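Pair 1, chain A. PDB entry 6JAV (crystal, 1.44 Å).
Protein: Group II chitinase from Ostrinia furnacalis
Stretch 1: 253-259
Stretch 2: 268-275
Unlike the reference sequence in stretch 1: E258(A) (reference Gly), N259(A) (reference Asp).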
# COMPACT_ATOMS: atom_id res chain seq x y z
N GLN A 253 -7.59 3.90 -9.97
CA GLN A 253 -8.08 5.26 -9.77
C GLN A 253 -9.05 5.60 -10.89
O GLN A 253 -8.75 5.39 -12.08
CB GLN A 253 -6.92 6.26 -9.76
CG GLN A 253 -6.06 6.17 -8.50
CD GLN A 253 -6.68 6.83 -7.27
OE1 GLN A 253 -7.62 7.63 -7.37
NE2 GLN A 253 -6.15 6.49 -6.09
N SER A 254 -10.23 6.08 -10.51
CA SER A 254 -11.28 6.36 -11.48
C SER A 254 -11.55 7.86 -11.58
O SER A 254 -11.30 8.63 -10.64
CB SER A 254 -12.58 5.64 -11.09
OG SER A 254 -13.10 6.25 -9.94
N PHE A 255 -12.08 8.25 -12.73
CA PHE A 255 -12.21 9.65 -13.10
C PHE A 255 -13.50 9.84 -13.88
O PHE A 255 -13.90 8.97 -14.65
CB PHE A 255 -11.07 10.09 -14.05
CG PHE A 255 -9.65 9.87 -13.53
CD1 PHE A 255 -9.09 8.60 -13.54
CD2 PHE A 255 -8.87 10.95 -13.13
CE1 PHE A 255 -7.79 8.39 -13.10
CE2 PHE A 255 -7.55 10.74 -12.69
CZ PHE A 255 -7.01 9.46 -12.70
N THR A 256 -14.16 10.99 -13.67
CA THR A 256 -15.25 11.45 -14.53
C THR A 256 -14.65 12.44 -15.53
O THR A 256 -14.17 13.51 -15.14
CB THR A 256 -16.38 12.07 -13.71
OG1 THR A 256 -16.97 11.06 -12.87
CG2 THR A 256 -17.48 12.62 -14.64
N ILE A 257 -14.63 12.05 -16.79
CA ILE A 257 -13.98 12.87 -17.81
C ILE A 257 -14.95 13.92 -18.31
O ILE A 257 -16.17 13.71 -18.38
CB ILE A 257 -13.37 12.04 -18.96
CG1 ILE A 257 -14.42 11.16 -19.62
CG2 ILE A 257 -12.21 11.19 -18.42
CD1 ILE A 257 -13.91 10.39 -20.82
N GLU A 258 -14.39 15.09 -18.66
CA GLU A 258 -15.21 16.22 -19.07
C GLU A 258 -15.92 15.97 -20.39
O GLU A 258 -16.95 16.60 -20.66
CB GLU A 258 -14.34 17.47 -19.23
CG GLU A 258 -14.02 18.15 -17.92
CD GLU A 258 -13.41 19.52 -18.13
OE1 GLU A 258 -13.23 19.91 -19.31
OE2 GLU A 258 -13.10 20.19 -17.12
N ASN A 259 -15.41 15.05 -21.20
CA ASN A 259 -15.85 14.95 -22.59
C ASN A 259 -15.69 13.49 -23.02
O ASN A 259 -14.56 13.00 -23.10
CB ASN A 259 -15.01 15.87 -23.45
CG ASN A 259 -15.70 16.27 -24.72
OD1 ASN A 259 -16.64 17.07 -24.70
ND2 ASN A 259 -15.25 15.71 -25.84
N PRO A 268 -8.88 16.31 -19.66
CA PRO A 268 -9.51 16.98 -18.52
C PRO A 268 -10.55 16.14 -17.80
O PRO A 268 -11.33 15.40 -18.42
CB PRO A 268 -10.14 18.24 -19.15
CG PRO A 268 -9.29 18.51 -20.33
CD PRO A 268 -8.92 17.15 -20.88
N VAL A 269 -10.58 16.29 -16.49
CA VAL A 269 -11.44 15.52 -15.60
C VAL A 269 -12.18 16.48 -14.68
O VAL A 269 -11.59 17.45 -14.18
CB VAL A 269 -10.56 14.54 -14.79
CG1 VAL A 269 -11.21 14.17 -13.46
CG2 VAL A 269 -10.24 13.32 -15.65
N SER A 270 -13.46 16.23 -14.47
CA SER A 270 -14.29 17.08 -13.63
C SER A 270 -14.42 16.59 -12.19
O SER A 270 -14.70 17.41 -11.30
CB SER A 270 -15.68 17.26 -14.24
OG SER A 270 -16.37 16.03 -14.32
N ASP A 271 -14.23 15.30 -11.93
CA ASP A 271 -14.43 14.73 -10.60
C ASP A 271 -13.84 13.33 -10.61
O ASP A 271 -13.45 12.81 -11.66
CB ASP A 271 -15.93 14.65 -10.27
CG ASP A 271 -16.22 14.60 -8.78
OD1 ASP A 271 -15.27 14.56 -7.97
OD2 ASP A 271 -17.42 14.60 -8.42
N GLY A 272 -13.79 12.72 -9.42
CA GLY A 272 -13.57 11.29 -9.35
C GLY A 272 -14.64 10.52 -10.09
O GLY A 272 -15.72 11.02 -10.40
N GLY A 273 -14.33 9.26 -10.39
CA GLY A 273 -15.31 8.39 -11.01
C GLY A 273 -16.42 8.01 -10.05
O GLY A 273 -16.29 8.08 -8.82
N GLU A 274 -17.53 7.59 -10.64
CA GLU A 274 -18.67 7.15 -9.83
C GLU A 274 -18.25 6.02 -8.90
O GLU A 274 -17.50 5.13 -9.32
CB GLU A 274 -19.80 6.68 -10.75
CG GLU A 274 -20.44 7.82 -11.54
CD GLU A 274 -21.32 7.34 -12.69
OE1 GLU A 274 -21.73 8.19 -13.50
OE2 GLU A 274 -21.59 6.12 -12.79
N PRO A 275 -18.68 6.03 -7.64
CA PRO A 275 -18.30 4.95 -6.71
C PRO A 275 -18.73 3.58 -7.20
O PRO A 275 -19.78 3.42 -7.85
CB PRO A 275 -19.05 5.31 -5.42
CG PRO A 275 -19.31 6.78 -5.51
CD PRO A 275 -19.52 7.05 -6.98
O HOH W 1 -14.95 5.06 -8.41
O HOH W 2 -10.68 19.74 -15.72

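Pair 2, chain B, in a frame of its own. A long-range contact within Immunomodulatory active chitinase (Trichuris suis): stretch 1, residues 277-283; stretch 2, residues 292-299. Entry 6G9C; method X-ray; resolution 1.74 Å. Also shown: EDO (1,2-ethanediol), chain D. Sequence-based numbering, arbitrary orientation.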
# COMPACT_ATOMS: atom_id res chain seq x y z
N ARG B 277 15.80 -19.47 -26.52
CA ARG B 277 17.22 -19.37 -26.81
C ARG B 277 17.47 -19.82 -28.23
O ARG B 277 16.76 -20.69 -28.75
CB ARG B 277 18.08 -20.20 -25.86
CG ARG B 277 17.98 -19.74 -24.42
CD ARG B 277 19.09 -20.29 -23.53
NE ARG B 277 19.03 -19.57 -22.25
CZ ARG B 277 19.61 -18.40 -22.02
NH1 ARG B 277 20.35 -17.82 -22.96
NH2 ARG B 277 19.46 -17.82 -20.84
N GLY B 278 18.48 -19.23 -28.86
CA GLY B 278 18.62 -19.32 -30.30
C GLY B 278 20.05 -19.53 -30.75
O GLY B 278 21.01 -19.16 -30.07
N TRP B 279 20.16 -20.11 -31.94
CA TRP B 279 21.41 -20.37 -32.64
C TRP B 279 21.33 -19.85 -34.07
O TRP B 279 20.25 -19.68 -34.64
CB TRP B 279 21.72 -21.86 -32.70
CG TRP B 279 22.04 -22.54 -31.39
CD1 TRP B 279 23.27 -22.90 -30.92
CD2 TRP B 279 21.09 -23.01 -30.42
NE1 TRP B 279 23.16 -23.54 -29.71
CE2 TRP B 279 21.83 -23.63 -29.38
CE3 TRP B 279 19.70 -22.97 -30.33
CZ2 TRP B 279 21.21 -24.19 -28.27
CZ3 TRP B 279 19.09 -23.53 -29.22
CH2 TRP B 279 19.86 -24.12 -28.20
N THR B 280 22.51 -19.66 -34.68
CA THR B 280 22.63 -19.56 -36.13
C THR B 280 23.11 -20.92 -36.63
O THR B 280 24.16 -21.41 -36.20
CB THR B 280 23.60 -18.46 -36.55
OG1 THR B 280 23.11 -17.19 -36.08
CG2 THR B 280 23.76 -18.41 -38.06
N LEU B 281 22.32 -21.55 -37.49
CA LEU B 281 22.64 -22.89 -37.96
C LEU B 281 23.87 -22.88 -38.86
O LEU B 281 24.08 -21.94 -39.63
CB LEU B 281 21.45 -23.47 -38.74
CG LEU B 281 20.15 -23.65 -37.94
CD1 LEU B 281 19.01 -23.93 -38.89
CD2 LEU B 281 20.32 -24.78 -36.95
N SER B 282 24.67 -23.94 -38.76
CA SER B 282 25.76 -24.12 -39.71
C SER B 282 25.23 -24.42 -41.10
O SER B 282 25.85 -24.04 -42.10
CB SER B 282 26.68 -25.25 -39.27
OG SER B 282 27.16 -25.02 -37.97
N ASP B 283 24.09 -25.10 -41.18
CA ASP B 283 23.53 -25.58 -42.44
C ASP B 283 22.03 -25.34 -42.39
O ASP B 283 21.32 -25.98 -41.61
CB ASP B 283 23.84 -27.07 -42.63
CG ASP B 283 23.46 -27.58 -44.00
OD1 ASP B 283 22.45 -27.10 -44.57
OD2 ASP B 283 24.15 -28.48 -44.51
N PRO B 292 23.86 -28.93 -36.21
CA PRO B 292 25.07 -28.15 -35.90
C PRO B 292 24.79 -26.66 -36.00
O PRO B 292 23.99 -26.20 -36.82
CB PRO B 292 26.06 -28.60 -36.98
CG PRO B 292 25.22 -29.10 -38.10
CD PRO B 292 23.99 -29.70 -37.45
N ALA B 293 25.45 -25.90 -35.13
CA ALA B 293 25.33 -24.45 -35.09
C ALA B 293 26.71 -23.82 -35.18
O ALA B 293 27.70 -24.41 -34.74
CB ALA B 293 24.64 -23.98 -33.83
N GLN B 294 26.76 -22.62 -35.75
CA GLN B 294 28.01 -21.88 -35.87
C GLN B 294 28.10 -20.73 -34.88
O GLN B 294 29.15 -20.09 -34.80
CB GLN B 294 28.18 -21.36 -37.29
CG GLN B 294 27.13 -20.35 -37.73
CD GLN B 294 27.44 -19.78 -39.11
OE1 GLN B 294 27.11 -20.39 -40.13
NE2 GLN B 294 28.08 -18.63 -39.15
N GLY B 295 27.04 -20.46 -34.13
CA GLY B 295 27.07 -19.41 -33.13
C GLY B 295 25.66 -19.13 -32.64
O GLY B 295 24.72 -19.86 -32.93
N SER B 296 25.55 -18.04 -31.88
CA SER B 296 24.27 -17.64 -31.33
C SER B 296 23.36 -17.08 -32.43
O SER B 296 23.82 -16.69 -33.50
CB SER B 296 24.47 -16.57 -30.27
OG SER B 296 25.19 -15.49 -30.85
N SER B 297 22.06 -17.04 -32.14
CA SER B 297 21.13 -16.36 -33.03
C SER B 297 21.39 -14.86 -33.02
O SER B 297 21.82 -14.30 -32.01
CB SER B 297 19.69 -16.62 -32.60
OG SER B 297 19.54 -16.29 -31.23
N THR B 298 21.10 -14.22 -34.15
CA THR B 298 21.22 -12.77 -34.27
C THR B 298 20.35 -12.08 -33.23
O THR B 298 19.23 -12.53 -32.95
CB THR B 298 20.81 -12.33 -35.67
OG1 THR B 298 21.51 -13.10 -36.65
CG2 THR B 298 21.12 -10.86 -35.88
N ALA B 299 20.85 -10.99 -32.65
CA ALA B 299 20.08 -10.24 -31.67
C ALA B 299 18.74 -9.82 -32.26
O ALA B 299 18.64 -9.48 -33.44
CB ALA B 299 20.86 -9.01 -31.19
C1 EDO D . 16.90 -16.37 -16.01
O1 EDO D . 17.90 -16.82 -15.10
C2 EDO D . 17.04 -17.09 -17.35
O2 EDO D . 18.39 -17.00 -17.82
O HOH W 3 22.78 -26.81 -39.22

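Pair 1 and pair 2 share one backbone framework: the N, CA and C atoms of 14 central residues superpose with an RMSD of 0.3 Å. In each, a strand is met by an antiparallel neighbour that soon turns a corner, at D271(A) in pair 1 and at Q294(B) and G295(B) in pair 2, so that the strands before and after it belong to different sheets or faces, although G272(A) and S296(B) still pair with F255(A) and W279(B). Four backbone hydrogen bonds recur at matched positions. In pair 1, G273(A) N donates to S254(A) O (3.1 Å), T256(A) N to D271(A) O (2.8 Å), S270(A) N to T256(A) O (2.9 Å) and E258(A) N to P268(A) O (3.1 Å). In pair 2, S297(B) N donates to G278(B) O (3.1 Å), T280(B) N to G295(B) O (2.8 Å), Q294(B) N to T280(B) O (2.9 Å) and S282(B) N to P292(B) O (3.1 Å). The prolines suit their place because each bond there asks only for a carbonyl, which a residue without an amide hydrogen can still supply.

A threonine at the matched position fastens the corner in both pairs. T256(A) and T280(B) both adopt the m rotamer, and their hydroxyls donate to carbonyls just beyond the bend: T256(A) OG1 to G272(A) O at 2.8 Å, T280(B) OG1 to S296(B) O at 2.7 Å. A short, beta-branched side chain with a hydroxyl close to the backbone is well suited to this task.

At the aromatic position the same space is filled by different partners. F255(A) matches W279(B), and V269(A) matches A293(B). In pair 1 a branched valine reaches two neighbours with one methyl: V269(A) CG2 lies 3.7 Å from F255(A) CB and 4.0 Å from I257(A) CG2. In pair 2 the larger indole meets a smaller residue, with W279(B) CD1 3.4 Å from A293(B) CB. Both aromatic residues point away overall from the opposing stretch, yet their CB atoms still touch it. I257(A) and L281(B) match as well, two aliphatic residues on buried strand positions that likewise point away.

A second exchange is reciprocal: S254(A) and G273(A) in pair 1 become G278(B) and S297(B) in pair 2. An ideal CB on G273(A) would lie 2.4 Å from S254(A) OG, a clash; one on G278(B) would lie 2.3 Å from S297(B) OG. Each site thus accommodates one serine side chain, carried by opposite stretches in the two pairs. In pair 1 the serine also joins a water bridge, with water 1 lying 2.7 Å from both S254(A) OG and E274(A) O.

At the exposed margin, E258(A), which differs from the reference sequence, matches S282(B), and S270(A) matches Q294(B). The glutamate's stem packs on the facing serine, with E258(A) CG 4.1 Å from S270(A) CB, while its end touches the proline, E258(A) OE1 lying 3.5 Å from P268(A) CB; water 2 lies between E258(A) OE2 (2.8 Å) and V269(A) O (2.9 Å), linking the two stretches. In pair 2 the longer chain sits across the gap, where Q294(B) CG packs 3.9 Å from T280(B) CG2.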